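Local coordinates for acyl-CoA thioesterase (Alicyclobacillus acidocaldarius subsp. acidocaldarius, PDB 3RQB), which has a hot dog fold and probably hydrolyses the thioester bond of acyl-CoA substrates, probably as a dimer, at the interface of chains A and B. Sequence-based numbering; all coordinates share one arbitrary frame. Chains: chain A/B, Uncharacterized protein.

The interface of chains A and B. Residues chain A 240-242, 267, 269; chain B 116, 118-119.
B:Ser118 presents its hydroxyl to the turn of chain A between strands 238-240 and 243-251, where two consecutive backbone amides converge on it. The amide N of A:Gly242 donates to OG of B:Ser118 at 2.9 Å. The N of A:His241 lies 2.9 Å from the same OG, a second hydrogen bond by its chemistry. Within chain B the hydroxyl is itself a donor, reaching O of B:Trp119 at 3.1 Å from above the carbonyl plane, an arrangement that would hold its rotation. OG sits between the backbone N and the carbonyl carbon of its own residue (chi1 56°), the setting that turns it toward the A:His241-A:Gly242 turn. With alanine in place of B:Ser118, the two turn amides would probably lose their shared acceptor and O of B:Trp119 its hydroxyl donor, weakening the hold of chain B on this turn. One residue further on, the backbone carries the second grip: N of B:Trp119 donates to O of A:Ala269 at 2.9 Å, almost straight at 171°. This bond is purely main-chain, and the indole takes no part in it. A:Met267, a selenomethionine at the end of strand 257-267, reaches over with its extended side chain, and the terminal methyl CE touches OG of B:Ser118 at 3.5 Å. The patch belongs to a two-fold interface, probably that of a dimer, and recurs with the chains exchanged. Behind the turn, ND1 of A:His241 reaches OG of A:Ser240 at 2.6 Å, a strongly bent bond with the hydroxyl oxygen 40° out of the imidazole plane.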
loop_
_atom_site.group_PDB
_atom_site.type_symbol
_atom_site.label_atom_id
_atom_site.label_comp_id
_atom_site.label_asym_id
_atom_site.label_seq_id
_atom_site.Cartn_x
_atom_site.Cartn_y
_atom_site.Cartn_z
ATOM N N SER A 240 13.090 -5.940 10.370
ATOM C CA SER A 240 14.313 -6.602 9.959
ATOM C C SER A 240 15.149 -5.763 9.022
ATOM O O SER A 240 14.624 -5.115 8.126
ATOM C CB SER A 240 14.007 -7.931 9.276
ATOM O OG SER A 240 15.155 -8.413 8.599
ATOM N N HIS A 241 16.459 -5.814 9.227
ATOM C CA HIS A 241 17.415 -5.266 8.282
ATOM C C HIS A 241 17.095 -3.845 7.818
ATOM O O HIS A 241 16.998 -3.584 6.613
ATOM C CB HIS A 241 17.586 -6.227 7.101
ATOM C CG HIS A 241 18.213 -7.530 7.485
ATOM N ND1 HIS A 241 17.776 -8.278 8.562
ATOM C CD2 HIS A 241 19.258 -8.211 6.958
ATOM C CE1 HIS A 241 18.518 -9.362 8.673
ATOM N NE2 HIS A 241 19.426 -9.348 7.711
ATOM N N GLY A 242 16.924 -2.937 8.782
ATOM C CA GLY A 242 16.762 -1.521 8.494
ATOM C C GLY A 242 15.333 -1.010 8.385
ATOM O O GLY A 242 15.090 0.203 8.408
HETATM N N MSE A 267 14.855 2.549 9.554
HETATM C CA MSE A 267 15.300 2.658 10.949
HETATM C C MSE A 267 16.811 2.473 11.112
HETATM O O MSE A 267 17.438 1.680 10.405
HETATM C CB MSE A 267 14.562 1.672 11.861
HETATM C CG MSE A 267 14.966 0.215 11.647
HETATM SE SE MSE A 267 14.058 -1.052 12.846
HETATM C CE MSE A 267 14.417 -2.720 11.881
ATOM N N ALA A 269 19.011 1.028 13.847
ATOM C CA ALA A 269 18.978 0.244 15.073
ATOM C C ALA A 269 20.033 -0.845 15.039
ATOM O O ALA A 269 19.718 -2.019 14.839
ATOM C CB ALA A 269 17.611 -0.363 15.271
ATOM N N ARG B 116 21.480 -2.939 5.477
ATOM C CA ARG B 116 22.458 -3.565 6.350
ATOM C C ARG B 116 21.716 -4.106 7.585
ATOM O O ARG B 116 20.591 -3.687 7.879
ATOM C CB ARG B 116 23.558 -2.549 6.711
ATOM C CG ARG B 116 24.319 -1.990 5.480
ATOM C CD ARG B 116 24.855 -0.559 5.673
ATOM N NE ARG B 116 23.998 0.453 5.051
ATOM C CZ ARG B 116 24.297 1.747 4.961
ATOM N NH1 ARG B 116 25.445 2.207 5.449
ATOM N NH2 ARG B 116 23.448 2.584 4.375
ATOM N N SER B 118 20.188 -5.171 11.180
ATOM C CA SER B 118 19.783 -4.394 12.328
ATOM C C SER B 118 19.275 -5.316 13.420
ATOM O O SER B 118 19.234 -6.533 13.244
ATOM C CB SER B 118 18.674 -3.435 11.910
ATOM O OG SER B 118 17.591 -4.150 11.335
ATOM N N TRP B 119 18.886 -4.739 14.552
ATOM C CA TRP B 119 18.087 -5.487 15.505
ATOM C C TRP B 119 16.815 -5.898 14.782
ATOM O O TRP B 119 16.267 -5.143 13.978
ATOM C CB TRP B 119 17.736 -4.644 16.728
ATOM C CG TRP B 119 16.550 -5.176 17.487
ATOM C CD1 TRP B 119 16.554 -6.148 18.449
ATOM C CD2 TRP B 119 15.185 -4.760 17.345
ATOM N NE1 TRP B 119 15.280 -6.358 18.915
ATOM C CE2 TRP B 119 14.419 -5.521 18.252
ATOM C CE3 TRP B 119 14.534 -3.820 16.536
ATOM C CZ2 TRP B 119 13.035 -5.369 18.370
ATOM C CZ3 TRP B 119 13.160 -3.671 16.656
ATOM C CH2 TRP B 119 12.427 -4.441 17.564
#